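Local coordinates for protein beta-galactosidase (Trichoderma reesei, PDB 3OG2) that probably hydrolyses terminal non-reducing beta-D-galactose residues of beta-D-galactosides and is a glycoprotein of glycoside hydrolase family 35, at residues Lys64-Gly69 and Ala107-Leu112; Asn179-Ala184 and Lys193-Tyr198; Tyr423-Pro428 and Leu434-Leu439; Val546-Asp551 and Leu638-Ala643; Ser740-Asn745 and Ser763-Asp768. All blocks are in the same frame, centred on the assembly; numbering follows the deposited sequence. Where two conformers were deposited one is given.

Contact 1: Lys64-Gly69 and Ala107-Leu112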
# COMPACT_ATOMS: atom_id res chain seq x y z
N LYS A 64 -11.26 3.10 -7.02
CA LYS A 64 -10.87 1.71 -7.29
C LYS A 64 -11.15 0.87 -6.04
O LYS A 64 -11.53 -0.31 -6.18
CB LYS A 64 -9.41 1.69 -7.71
CG LYS A 64 -9.25 2.22 -9.12
CD LYS A 64 -7.82 2.59 -9.51
CE LYS A 64 -7.86 3.01 -11.00
NZ LYS A 64 -6.59 3.56 -11.45
N ILE A 65 -10.99 1.41 -4.85
CA ILE A 65 -11.30 0.63 -3.63
C ILE A 65 -12.80 0.55 -3.41
O ILE A 65 -13.32 -0.52 -3.09
CB ILE A 65 -10.57 1.29 -2.46
CG1 ILE A 65 -9.06 1.05 -2.68
CG2 ILE A 65 -11.07 0.74 -1.12
CD1 ILE A 65 -8.17 1.69 -1.63
N LYS A 66 -13.53 1.64 -3.61
CA LYS A 66 -14.99 1.60 -3.47
C LYS A 66 -15.59 0.56 -4.43
O LYS A 66 -16.54 -0.13 -4.09
CB LYS A 66 -15.55 2.99 -3.75
CG LYS A 66 -17.03 3.12 -3.63
CD LYS A 66 -17.51 3.21 -2.19
CE LYS A 66 -19.03 3.53 -2.21
NZ LYS A 66 -19.49 3.61 -0.80
N ALA A 67 -15.02 0.46 -5.64
CA ALA A 67 -15.59 -0.48 -6.59
C ALA A 67 -15.39 -1.92 -6.16
O ALA A 67 -16.09 -2.83 -6.67
CB ALA A 67 -14.96 -0.22 -7.97
N LEU A 68 -14.45 -2.25 -5.28
CA LEU A 68 -14.31 -3.59 -4.72
C LEU A 68 -15.50 -3.97 -3.82
O LEU A 68 -15.64 -5.12 -3.43
CB LEU A 68 -13.06 -3.68 -3.83
CG LEU A 68 -11.72 -3.52 -4.52
CD1 LEU A 68 -10.61 -3.38 -3.50
CD2 LEU A 68 -11.45 -4.75 -5.41
N GLY A 69 -16.32 -3.00 -3.43
CA GLY A 69 -17.34 -3.23 -2.43
C GLY A 69 -16.85 -2.84 -1.05
O GLY A 69 -17.56 -3.06 -0.07
N ALA A 107 -15.81 9.97 -2.52
CA ALA A 107 -15.94 8.58 -2.97
C ALA A 107 -16.95 7.83 -2.16
O ALA A 107 -17.34 6.73 -2.53
CB ALA A 107 -14.61 7.86 -2.88
N GLY A 108 -17.36 8.35 -1.00
CA GLY A 108 -18.23 7.63 -0.10
C GLY A 108 -17.48 6.54 0.67
O GLY A 108 -18.04 5.45 0.84
N ILE A 109 -16.31 6.84 1.16
CA ILE A 109 -15.45 5.94 1.93
C ILE A 109 -15.23 6.52 3.30
O ILE A 109 -15.01 7.74 3.45
CB ILE A 109 -14.10 5.77 1.15
CG1 ILE A 109 -14.35 4.95 -0.11
CG2 ILE A 109 -12.95 5.25 2.03
CD1 ILE A 109 -14.65 3.50 0.17
N TYR A 110 -15.30 5.66 4.33
CA TYR A 110 -14.95 6.06 5.69
C TYR A 110 -13.47 5.73 5.93
O TYR A 110 -12.85 5.00 5.15
CB TYR A 110 -15.85 5.35 6.70
CG TYR A 110 -17.28 5.81 6.64
CD1 TYR A 110 -17.57 7.13 6.96
CD2 TYR A 110 -18.31 4.95 6.31
CE1 TYR A 110 -18.91 7.62 6.94
CE2 TYR A 110 -19.62 5.42 6.30
CZ TYR A 110 -19.89 6.72 6.61
OH TYR A 110 -21.23 7.18 6.56
N LEU A 111 -12.91 6.30 7.02
CA LEU A 111 -11.48 6.13 7.27
C LEU A 111 -11.18 5.66 8.69
O LEU A 111 -11.81 6.12 9.68
CB LEU A 111 -10.76 7.48 7.07
CG LEU A 111 -10.77 8.03 5.64
CD1 LEU A 111 -10.14 9.43 5.63
CD2 LEU A 111 -10.12 7.12 4.65
N LEU A 112 -10.19 4.78 8.75
CA LEU A 112 -9.50 4.38 9.98
C LEU A 112 -8.16 5.11 9.99
O LEU A 112 -7.32 4.84 9.14
CB LEU A 112 -9.34 2.86 9.99
CG LEU A 112 -8.27 2.31 10.96
CD1 LEU A 112 -8.41 2.81 12.40
CD2 LEU A 112 -8.28 0.78 10.94

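Contact 2: Asn179-Ala184 and Lys193-Tyr198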
# COMPACT_ATOMS: atom_id res chain seq x y z
N ASN A 179 1.12 1.23 17.37
CA ASN A 179 1.09 0.28 16.24
C ASN A 179 1.74 -1.02 16.69
O ASN A 179 2.95 -0.99 16.99
CB ASN A 179 1.83 0.86 15.03
CG ASN A 179 1.72 -0.12 13.87
OD1 ASN A 179 0.62 -0.08 13.25
ND2 ASN A 179 2.65 -0.99 13.56
N GLU A 180 1.00 -2.11 16.71
CA GLU A 180 1.56 -3.41 17.06
C GLU A 180 2.40 -3.33 18.34
O GLU A 180 3.55 -3.79 18.43
CB GLU A 180 2.39 -4.06 15.92
CG GLU A 180 1.48 -4.44 14.76
CD GLU A 180 2.06 -5.37 13.76
OE1 GLU A 180 3.30 -5.51 13.68
OE2 GLU A 180 1.31 -6.00 12.93
N TYR A 181 1.76 -2.75 19.36
CA TYR A 181 2.40 -2.69 20.69
C TYR A 181 2.23 -4.04 21.34
O TYR A 181 1.20 -4.27 22.01
CB TYR A 181 1.78 -1.51 21.48
CG TYR A 181 2.46 -1.38 22.84
CD1 TYR A 181 3.76 -0.86 22.95
CD2 TYR A 181 1.82 -1.77 24.02
CE1 TYR A 181 4.37 -0.75 24.19
CE2 TYR A 181 2.43 -1.65 25.24
CZ TYR A 181 3.69 -1.14 25.31
OH TYR A 181 4.30 -1.05 26.56
N SER A 182 3.16 -4.96 21.06
CA SER A 182 2.83 -6.38 21.24
C SER A 182 3.88 -7.20 21.97
O SER A 182 3.57 -8.33 22.39
CB SER A 182 2.64 -7.01 19.85
OG SER A 182 1.52 -6.33 19.24
N GLY A 183 5.02 -6.63 22.24
CA GLY A 183 6.01 -7.25 23.10
C GLY A 183 7.19 -6.31 23.27
O GLY A 183 7.26 -5.20 22.72
N ALA A 184 8.13 -6.75 24.09
CA ALA A 184 9.27 -5.86 24.37
C ALA A 184 10.53 -6.68 24.61
O ALA A 184 10.50 -7.90 24.74
CB ALA A 184 8.96 -5.04 25.61
N LYS A 193 1.30 -0.21 30.99
CA LYS A 193 -0.02 0.41 30.94
C LYS A 193 0.01 1.94 31.11
O LYS A 193 -0.77 2.60 30.41
CB LYS A 193 -0.94 -0.29 31.90
CG LYS A 193 -1.13 -1.77 31.53
CD LYS A 193 -2.17 -2.44 32.37
CE LYS A 193 -2.37 -3.91 31.99
NZ LYS A 193 -3.41 -4.59 32.83
N PRO A 194 0.84 2.53 31.95
CA PRO A 194 0.95 3.97 31.95
C PRO A 194 1.36 4.51 30.59
O PRO A 194 0.82 5.55 30.15
CB PRO A 194 2.05 4.26 33.02
CG PRO A 194 1.83 3.11 33.99
CD PRO A 194 1.65 1.92 33.06
N TYR A 195 2.28 3.86 29.89
CA TYR A 195 2.66 4.29 28.54
C TYR A 195 1.46 4.24 27.61
O TYR A 195 1.12 5.22 26.91
CB TYR A 195 3.82 3.42 28.01
CG TYR A 195 4.03 3.67 26.54
CD1 TYR A 195 4.53 4.88 26.11
CD2 TYR A 195 3.72 2.70 25.58
CE1 TYR A 195 4.72 5.11 24.74
CE2 TYR A 195 3.90 2.92 24.24
CZ TYR A 195 4.39 4.15 23.83
OH TYR A 195 4.60 4.41 22.48
N MET A 196 0.77 3.11 27.63
CA MET A 196 -0.38 2.95 26.72
C MET A 196 -1.44 4.00 26.97
O MET A 196 -2.05 4.55 26.06
CB MET A 196 -0.97 1.54 26.88
CG MET A 196 -0.03 0.40 26.51
SD MET A 196 -0.49 -1.17 27.33
CE MET A 196 -1.81 -1.59 26.25
N GLN A 197 -1.72 4.25 28.28
CA GLN A 197 -2.73 5.26 28.58
C GLN A 197 -2.27 6.66 28.21
O GLN A 197 -3.12 7.47 27.84
CB GLN A 197 -3.08 5.21 30.09
CG GLN A 197 -4.30 6.08 30.35
CD GLN A 197 -5.53 5.56 29.64
OE1 GLN A 197 -5.87 4.38 29.59
NE2 GLN A 197 -6.24 6.52 29.04
N TYR A 198 -0.97 6.98 28.35
CA TYR A 198 -0.51 8.31 27.92
C TYR A 198 -0.82 8.48 26.43
O TYR A 198 -1.27 9.57 26.02
CB TYR A 198 0.99 8.43 28.14
CG TYR A 198 1.53 9.82 27.89
CD1 TYR A 198 1.94 10.20 26.60
CD2 TYR A 198 1.64 10.75 28.92
CE1 TYR A 198 2.42 11.46 26.36
CE2 TYR A 198 2.13 12.02 28.69
CZ TYR A 198 2.53 12.39 27.40
OH TYR A 198 3.05 13.64 27.19

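Contact 3: Tyr423-Pro428 and Leu434-Leu439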
# COMPACT_ATOMS: atom_id res chain seq x y z
N TYR A 423 -17.78 -33.42 -4.09
CA TYR A 423 -18.43 -33.55 -2.81
C TYR A 423 -19.91 -33.22 -2.92
O TYR A 423 -20.37 -32.69 -3.96
CB TYR A 423 -17.72 -32.63 -1.79
CG TYR A 423 -17.93 -31.15 -1.96
CD1 TYR A 423 -17.22 -30.47 -2.94
CD2 TYR A 423 -18.82 -30.42 -1.16
CE1 TYR A 423 -17.39 -29.09 -3.12
CE2 TYR A 423 -18.99 -29.04 -1.33
CZ TYR A 423 -18.26 -28.39 -2.31
OH TYR A 423 -18.46 -27.04 -2.48
N THR A 424 -20.62 -33.52 -1.84
CA THR A 424 -21.96 -33.05 -1.63
C THR A 424 -22.01 -32.48 -0.22
O THR A 424 -21.08 -32.73 0.57
CB THR A 424 -23.01 -34.17 -1.79
OG1 THR A 424 -22.75 -35.08 -0.74
CG2 THR A 424 -22.90 -34.87 -3.16
N VAL A 425 -23.06 -31.71 0.07
CA VAL A 425 -23.19 -31.18 1.45
C VAL A 425 -24.54 -31.58 2.01
O VAL A 425 -25.51 -31.86 1.30
CB VAL A 425 -23.02 -29.64 1.54
CG1 VAL A 425 -21.58 -29.28 1.21
CG2 VAL A 425 -23.97 -28.98 0.59
N LYS A 426 -24.63 -31.61 3.33
CA LYS A 426 -25.89 -31.84 4.03
C LYS A 426 -26.04 -30.65 4.98
O LYS A 426 -25.25 -30.54 5.95
CB LYS A 426 -25.90 -33.20 4.77
CG LYS A 426 -27.22 -33.42 5.46
CD LYS A 426 -27.37 -34.81 6.06
CE LYS A 426 -28.87 -35.12 6.01
NZ LYS A 426 -29.65 -34.09 5.24
N LEU A 427 -26.97 -29.73 4.69
CA LEU A 427 -27.00 -28.43 5.38
C LEU A 427 -28.34 -28.25 6.06
O LEU A 427 -29.38 -28.68 5.53
CB LEU A 427 -26.80 -27.25 4.40
CG LEU A 427 -25.49 -27.30 3.60
CD1 LEU A 427 -25.37 -26.12 2.66
CD2 LEU A 427 -24.26 -27.35 4.49
N PRO A 428 -28.32 -27.62 7.20
CA PRO A 428 -29.57 -27.28 7.87
C PRO A 428 -30.29 -26.15 7.15
O PRO A 428 -29.65 -25.17 6.69
CB PRO A 428 -29.11 -26.87 9.28
CG PRO A 428 -27.73 -26.31 9.04
CD PRO A 428 -27.13 -27.19 7.97
N LEU A 434 -30.90 -30.92 4.39
CA LEU A 434 -30.96 -31.45 3.02
C LEU A 434 -29.60 -31.82 2.46
O LEU A 434 -28.67 -31.03 2.61
CB LEU A 434 -31.55 -30.41 2.07
CG LEU A 434 -32.95 -29.93 2.42
CD1 LEU A 434 -33.33 -28.77 1.52
CD2 LEU A 434 -33.89 -31.11 2.32
N THR A 435 -29.47 -32.93 1.78
CA THR A 435 -28.27 -33.26 1.02
C THR A 435 -28.44 -32.60 -0.36
O THR A 435 -29.45 -32.83 -1.07
CB THR A 435 -27.98 -34.76 0.91
OG1 THR A 435 -27.66 -35.29 2.21
CG2 THR A 435 -26.77 -34.97 0.02
N ILE A 436 -27.44 -31.80 -0.65
CA ILE A 436 -27.50 -30.98 -1.86
C ILE A 436 -26.28 -31.33 -2.70
O ILE A 436 -25.17 -31.42 -2.11
CB ILE A 436 -27.44 -29.50 -1.41
CG1 ILE A 436 -28.69 -29.11 -0.59
CG2 ILE A 436 -27.25 -28.58 -2.61
CD1 ILE A 436 -28.32 -28.04 0.42
N PRO A 437 -26.39 -31.47 -4.00
CA PRO A 437 -27.59 -31.24 -4.85
C PRO A 437 -28.80 -32.16 -4.67
O PRO A 437 -28.72 -33.38 -4.68
CB PRO A 437 -27.05 -31.45 -6.28
CG PRO A 437 -25.61 -31.02 -6.08
CD PRO A 437 -25.17 -31.70 -4.81
N GLN A 438 -29.97 -31.55 -4.56
CA GLN A 438 -31.21 -32.32 -4.46
C GLN A 438 -31.61 -32.90 -5.78
O GLN A 438 -32.48 -33.79 -5.77
CB GLN A 438 -32.32 -31.38 -3.95
CG GLN A 438 -32.17 -31.03 -2.46
CD GLN A 438 -32.99 -32.08 -1.72
OE1 GLN A 438 -34.21 -32.13 -1.89
NE2 GLN A 438 -32.29 -32.92 -0.93
N LEU A 439 -31.11 -32.40 -6.90
CA LEU A 439 -31.49 -32.93 -8.20
C LEU A 439 -30.38 -33.79 -8.76
O LEU A 439 -30.39 -34.05 -9.97
CB LEU A 439 -31.88 -31.79 -9.17
CG LEU A 439 -33.18 -31.06 -8.75
CD1 LEU A 439 -33.36 -29.88 -9.66
CD2 LEU A 439 -34.32 -32.05 -8.83

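Contact 4: Val546-Asp551 and Leu638-Ala643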
# COMPACT_ATOMS: atom_id res chain seq x y z
N VAL A 546 -35.23 -12.20 -10.96
CA VAL A 546 -34.42 -12.59 -12.13
C VAL A 546 -33.05 -12.98 -11.63
O VAL A 546 -32.41 -12.20 -10.92
CB VAL A 546 -34.32 -11.45 -13.13
CG1 VAL A 546 -33.48 -11.96 -14.29
CG2 VAL A 546 -35.72 -10.97 -13.52
N ILE A 547 -32.66 -14.22 -11.95
CA ILE A 547 -31.36 -14.72 -11.51
C ILE A 547 -30.43 -14.84 -12.72
O ILE A 547 -30.81 -15.49 -13.70
CB ILE A 547 -31.45 -16.05 -10.75
CG1 ILE A 547 -32.59 -16.05 -9.73
CG2 ILE A 547 -30.10 -16.33 -10.09
CD1 ILE A 547 -33.82 -16.85 -10.12
N TYR A 548 -29.28 -14.19 -12.59
CA TYR A 548 -28.21 -14.26 -13.59
C TYR A 548 -27.17 -15.20 -13.07
O TYR A 548 -26.64 -14.98 -11.96
CB TYR A 548 -27.62 -12.87 -13.81
CG TYR A 548 -28.57 -11.85 -14.36
CD1 TYR A 548 -29.56 -11.27 -13.56
CD2 TYR A 548 -28.52 -11.41 -15.68
CE1 TYR A 548 -30.44 -10.33 -14.04
CE2 TYR A 548 -29.42 -10.46 -16.18
CZ TYR A 548 -30.39 -9.93 -15.36
OH TYR A 548 -31.27 -8.96 -15.83
N MET A 549 -26.88 -16.27 -13.81
CA MET A 549 -25.97 -17.34 -13.39
C MET A 549 -24.74 -17.30 -14.28
O MET A 549 -24.89 -17.61 -15.48
CB MET A 549 -26.70 -18.67 -13.51
CG MET A 549 -27.78 -18.85 -12.43
SD MET A 549 -28.98 -20.12 -12.94
CE MET A 549 -30.12 -19.08 -13.81
N VAL A 550 -23.59 -16.95 -13.75
CA VAL A 550 -22.41 -16.75 -14.56
C VAL A 550 -21.22 -17.55 -14.03
O VAL A 550 -21.25 -18.06 -12.90
CB VAL A 550 -22.02 -15.25 -14.62
CG1 VAL A 550 -23.15 -14.46 -15.28
CG2 VAL A 550 -21.70 -14.69 -13.24
N ASP A 551 -20.16 -17.64 -14.86
CA ASP A 551 -18.94 -18.22 -14.28
C ASP A 551 -18.14 -17.11 -13.62
O ASP A 551 -18.35 -15.89 -13.76
CB ASP A 551 -18.15 -18.99 -15.32
CG ASP A 551 -17.51 -18.13 -16.38
OD1 ASP A 551 -17.92 -16.95 -16.57
OD2 ASP A 551 -16.63 -18.69 -17.07
N LEU A 638 -35.83 -8.22 -20.60
CA LEU A 638 -35.83 -8.04 -19.15
C LEU A 638 -35.65 -6.58 -18.78
O LEU A 638 -35.59 -6.21 -17.59
CB LEU A 638 -34.68 -8.88 -18.54
CG LEU A 638 -34.86 -10.40 -18.70
CD1 LEU A 638 -33.69 -11.12 -18.07
CD2 LEU A 638 -36.18 -10.80 -18.10
N GLY A 639 -35.48 -5.69 -19.76
CA GLY A 639 -35.36 -4.25 -19.47
C GLY A 639 -33.92 -3.86 -19.17
O GLY A 639 -33.70 -2.76 -18.63
N ASP A 640 -32.93 -4.70 -19.47
CA ASP A 640 -31.53 -4.27 -19.29
C ASP A 640 -31.12 -3.46 -20.52
O ASP A 640 -31.68 -3.64 -21.62
CB ASP A 640 -30.64 -5.49 -19.13
CG ASP A 640 -31.04 -6.33 -17.94
OD1 ASP A 640 -31.53 -5.76 -16.95
OD2 ASP A 640 -30.86 -7.55 -17.90
N TRP A 641 -30.17 -2.59 -20.35
CA TRP A 641 -29.69 -1.78 -21.45
C TRP A 641 -28.34 -2.30 -21.92
O TRP A 641 -27.45 -2.51 -21.07
CB TRP A 641 -29.55 -0.34 -21.03
CG TRP A 641 -30.84 0.36 -20.78
CD1 TRP A 641 -32.10 -0.12 -20.89
CD2 TRP A 641 -30.93 1.73 -20.37
NE1 TRP A 641 -32.98 0.89 -20.57
CE2 TRP A 641 -32.32 2.03 -20.24
CE3 TRP A 641 -29.97 2.72 -20.09
CZ2 TRP A 641 -32.76 3.30 -19.85
CZ3 TRP A 641 -30.45 3.98 -19.70
CH2 TRP A 641 -31.80 4.25 -19.59
N ILE A 642 -28.14 -2.46 -23.23
CA ILE A 642 -26.83 -2.88 -23.73
C ILE A 642 -26.31 -1.75 -24.62
O ILE A 642 -26.93 -1.42 -25.65
CB ILE A 642 -26.86 -4.20 -24.48
CG1 ILE A 642 -27.45 -5.30 -23.58
CG2 ILE A 642 -25.46 -4.58 -24.95
CD1 ILE A 642 -28.65 -5.91 -24.28
N ALA A 643 -25.21 -1.19 -24.19
CA ALA A 643 -24.63 -0.02 -24.86
C ALA A 643 -23.23 -0.32 -25.37
O ALA A 643 -22.54 -1.24 -24.87
CB ALA A 643 -24.68 1.16 -23.91

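Contact 5: Ser740-Asn745 and Ser763-Asp768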
# COMPACT_ATOMS: atom_id res chain seq x y z
N SER A 740 29.83 2.72 0.53
CA SER A 740 30.65 3.86 0.92
C SER A 740 31.89 3.91 0.02
O SER A 740 32.35 2.85 -0.44
CB SER A 740 31.01 3.82 2.39
OG SER A 740 31.67 2.64 2.83
N SER A 741 32.41 5.08 -0.23
CA SER A 741 33.58 5.26 -1.07
C SER A 741 34.54 6.25 -0.38
O SER A 741 34.07 7.18 0.30
CB SER A 741 33.18 5.84 -2.43
OG SER A 741 32.37 4.92 -3.14
N VAL A 742 35.83 6.07 -0.61
CA VAL A 742 36.88 6.84 0.09
C VAL A 742 37.91 7.39 -0.90
O VAL A 742 38.40 6.62 -1.74
CB VAL A 742 37.61 5.95 1.11
CG1 VAL A 742 38.73 6.71 1.83
CG2 VAL A 742 36.59 5.34 2.10
N TRP A 743 38.22 8.67 -0.79
CA TRP A 743 39.33 9.31 -1.50
C TRP A 743 40.27 9.92 -0.50
O TRP A 743 39.85 10.40 0.58
CB TRP A 743 38.77 10.45 -2.37
CG TRP A 743 38.05 9.94 -3.59
CD1 TRP A 743 38.60 9.83 -4.85
CD2 TRP A 743 36.70 9.50 -3.69
NE1 TRP A 743 37.64 9.33 -5.70
CE2 TRP A 743 36.46 9.11 -5.04
CE3 TRP A 743 35.65 9.39 -2.77
CZ2 TRP A 743 35.23 8.62 -5.49
CZ3 TRP A 743 34.41 8.89 -3.22
CH2 TRP A 743 34.22 8.52 -4.56
N LEU A 744 41.53 9.95 -0.87
CA LEU A 744 42.60 10.67 -0.15
C LEU A 744 42.99 11.82 -1.07
O LEU A 744 43.56 11.56 -2.14
CB LEU A 744 43.77 9.71 0.08
CG LEU A 744 44.99 10.39 0.71
CD1 LEU A 744 44.70 10.73 2.16
CD2 LEU A 744 46.20 9.47 0.56
N ASN A 745 42.68 13.07 -0.70
CA ASN A 745 42.77 14.18 -1.63
C ASN A 745 41.98 13.80 -2.88
O ASN A 745 40.80 13.44 -2.76
CB ASN A 745 44.26 14.54 -1.92
CG ASN A 745 44.91 15.12 -0.69
OD1 ASN A 745 44.32 15.37 0.37
ND2 ASN A 745 46.20 15.39 -0.85
N SER A 763 36.24 -1.62 6.76
CA SER A 763 37.18 -1.58 5.66
C SER A 763 38.56 -1.19 6.15
O SER A 763 38.74 -0.35 7.03
CB SER A 763 36.67 -0.56 4.65
OG SER A 763 35.32 -0.85 4.25
N SER A 764 39.58 -1.76 5.54
CA SER A 764 40.95 -1.42 5.83
C SER A 764 41.66 -0.99 4.56
O SER A 764 41.61 -1.71 3.56
CB SER A 764 41.62 -2.66 6.43
OG SER A 764 41.04 -2.89 7.74
N TYR A 765 42.32 0.15 4.59
CA TYR A 765 42.95 0.70 3.43
C TYR A 765 44.36 1.13 3.79
O TYR A 765 44.65 1.55 4.92
CB TYR A 765 42.16 1.92 2.95
CG TYR A 765 40.72 1.69 2.52
CD1 TYR A 765 40.39 0.91 1.40
CD2 TYR A 765 39.63 2.23 3.20
CE1 TYR A 765 39.08 0.68 0.99
CE2 TYR A 765 38.30 2.02 2.82
CZ TYR A 765 38.03 1.25 1.71
OH TYR A 765 36.70 1.03 1.33
N THR A 766 45.29 1.06 2.83
CA THR A 766 46.61 1.61 3.01
C THR A 766 46.65 2.99 2.35
O THR A 766 46.20 3.14 1.19
CB THR A 766 47.67 0.71 2.35
OG1 THR A 766 47.59 -0.58 3.00
CG2 THR A 766 49.07 1.24 2.50
N LEU A 767 47.18 3.95 3.08
CA LEU A 767 47.37 5.30 2.53
C LEU A 767 48.88 5.43 2.31
O LEU A 767 49.63 5.66 3.25
CB LEU A 767 46.82 6.40 3.42
CG LEU A 767 45.37 6.18 3.93
CD1 LEU A 767 45.00 7.32 4.90
CD2 LEU A 767 44.38 6.04 2.79
N ASP A 768 49.30 5.23 1.06
CA ASP A 768 50.73 5.17 0.78
C ASP A 768 51.26 6.40 0.08
O ASP A 768 50.47 7.22 -0.45
CB ASP A 768 50.95 3.97 -0.16
CG ASP A 768 52.38 3.48 -0.14
OD1 ASP A 768 53.21 3.80 0.74
OD2 ASP A 768 52.70 2.72 -1.08
O HOH W 1 34.51 2.62 3.21

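Contact 1: Lys64-Gly69 and Ala107-Leu112
The flat peptide groups that Lys66 meets are those at the carbonyls of Ala107 and Gly108, and the ammonium group approaches the second of them from off its plane. NZ of Lys66 donates a hydrogen bond of 2.9 Å to Gly108 O. It comes in 31° out of the carbonyl plane. The methylenes run beside the preceding carbonyl, CD lying 3.5 Å from Ala107 O. With CG anti to the backbone N (chi1 -179°) and a bend at chi2, the chain reaches across from its helix to bring NZ to the oxygen. On its way it slides past Ile109 in the opposite direction, CD of Lys66 being 3.7 Å from CD1 of Ile109. Each segment holds the end of a helix on the outside of the TIM barrel, and two successive beta-alpha units are thereby joined: helix 58-66 leads to strand 72-76, helix 98-107 to the adjacent parallel strand 110-116. Gly69 and Gly108 both close their helices with a Schellman motif, whose positive phi suits glycine. The carbonyls at a helix C-terminus lie at the negative end of its dipole, which probably favours a lysine ammonium here. A leucine in its place would probably leave Gly108 O without this charged donor. Ile109, buried and branched, also packs on Phe62 of helix 58-66 and Val73 of strand 72-76.

Contact 2: Asn179-Ala184 and Lys193-Tyr198
The hydroxyls of Tyr181 and Tyr195, whose rings meet across the contact, are each hydrogen-bonded: Tyr181 OH to the backbone N of Asn192, Tyr195 OH to Glu178 OE2. Tyrosine suits both places, since each ring is buried and each polar end finds a partner. The rings meet obliquely, their planes at 48° and their centroids 5.4 Å apart. Their closest atoms are Tyr181 CE1 and Tyr195 CE2, at 3.7 Å. In Tyr181, CG stands anti to the backbone N (chi1 -178°), which sends the ring toward the helix. Successive helix residues share that ring: Tyr195 meets the CE1 half, Met196 the CE2 half, and both lie on the same side of its plane. Met196 CG comes as near as 3.4 Å to Tyr181 CE2, a tight apolar touch. Met196 SD lies 4.8 Å from the Tyr181 centroid in an oblique Met-aromatic contact. The flexible thioether can follow the outline of a rigid ring. Tyr195 is backed by Tyr146 and Leu147 of helix 144-163. Tyr181 itself is the centre of an inverse gamma turn, which swings the chain round just after Asn179 and Glu180. Those two line the galactose site observed in another crystal structure of this enzyme, and the packing joins helix 193-205 to the loop after strand 172-177 of the TIM barrel that carries them.

Contact 3: Tyr423-Pro428 and Leu434-Leu439
Lys426 lies across Thr435 at about a right angle, its methylenes passing over the threonine hydroxyl with CB of Lys426 3.7 Å from OG1 of Thr435. This is the exposed face of a beta hairpin, where a long polar chain and a beta-branched threonine both fit. The pair is non-hydrogen-bonded; its neighbours Val425-Ile436 and Leu427-Leu434 are the antiparallel hydrogen-bonded pairs. Ile436 N bonds to Val425 O at 2.7 Å, and Leu434 N to Leu427 O at 2.9 Å. The apolar side chains of these two pairs share the other face. Val425 CG2, placed between the backbone N and the carbonyl carbon (chi1 -67° for CG1), touches Ile436 CB at 4.0 Å, while Leu427 CD1 meets Ile436 CD1 at 4.2 Å. Beyond the strand a cis peptide bond precedes Pro437, and the chain turns aside: Gln438 NE2 donates to Thr435 O at 2.8 Å with the oxygen near its amide plane. Strand 434-436 forms one edge of a three-stranded antiparallel sheet, with strand 421-427 between it and strand 443-445. Leu434 and Ile436 press on Tyr466 of strand 462-467, part of a neighbouring eight-stranded sheet.

Contact 4: Val546-Asp551 and Leu638-Ala643
Tyr548 and Asp640 point at each other from opposite directions between a five-stranded and an eight-stranded mixed beta sheet, in the family's second and third domains; Tyr548 lies on strand 545-551, Asp640 in the turn leading into strand 641-643. In Tyr548, CG is anti to the carbonyl carbon (chi1 -64°), which directs the ring to Asp640. The hydroxyl of Tyr548 donates to Asp640 OD2 at 2.5 Å, a very short bond. The acceptor uses its syn lone pair and lies near the plane of the ring, at its edge, while ring and carboxylate are turned 39° apart. The second oxygen, OD1, forms a salt bridge with Lys480, whose NZ also bonds to Tyr548 OH; this positive neighbour would be expected to favour an ionised carboxylate. A phenylalanine in place of Tyr548 would probably leave OD2 without this donor and Lys480 NZ without one of its acceptors. Alongside, Leu638 fills the apolar flank: its CD1 lies 3.9 Å from Tyr548 OH and 3.9 Å from Val546 CG1.

Contact 5: Ser740-Asn745 and Ser763-Asp768
Val742 and Tyr765 owe their meeting to their first torsions. In Val742, CG1 is anti to the backbone N (chi1 179°), which leaves CG2 anti to the carbonyl carbon; in Tyr765, CG is anti to the carbonyl carbon (chi1 -61°). CG2 of the valine then comes within 3.8 Å of Tyr765 CE2, approaching the ring obliquely. Two residues further along each strand, Leu744 CD2 lies 4.2 Å from Leu767 CB. Val742, Leu744, Tyr765 and Leu767 point into the space between the strands, where bulky apolar groups fit. At the far end of the tyrosine a water lies in the plane of the ring, weakly bonded to Tyr765 OH; its link to Ser740 OG rests on one of two modelled serine conformers, so the bridge is tentative. The strands belong to the two facing sheets of a beta sandwich. Strand 740-744 runs between strands 747-752 and 775-782, while strand 760-767 lies at the edge beside 726-733, and Ile749 fills in against Leu744, Tyr765 and Leu767.

From the N terminus the five contacts follow one another in series, none nested in or crossing another. Contact 1 closes a loop over 37 residues and contact 2 one over eight, both within the TIM barrel; the first joins the C-terminal ends of two successive barrel helices, the second leading into strand 110-116, and contact 2 joins the loop carrying part of the galactose site to helix 193-205. Contact 3 is a local hairpin in domain 2. Contact 4 spans 86 residues and ties domain 2 to domain 3. Contact 5 closes a 17-residue loop in a later all-beta domain, its centre about 77 Å from that of contact 3, on the opposite side of the molecule.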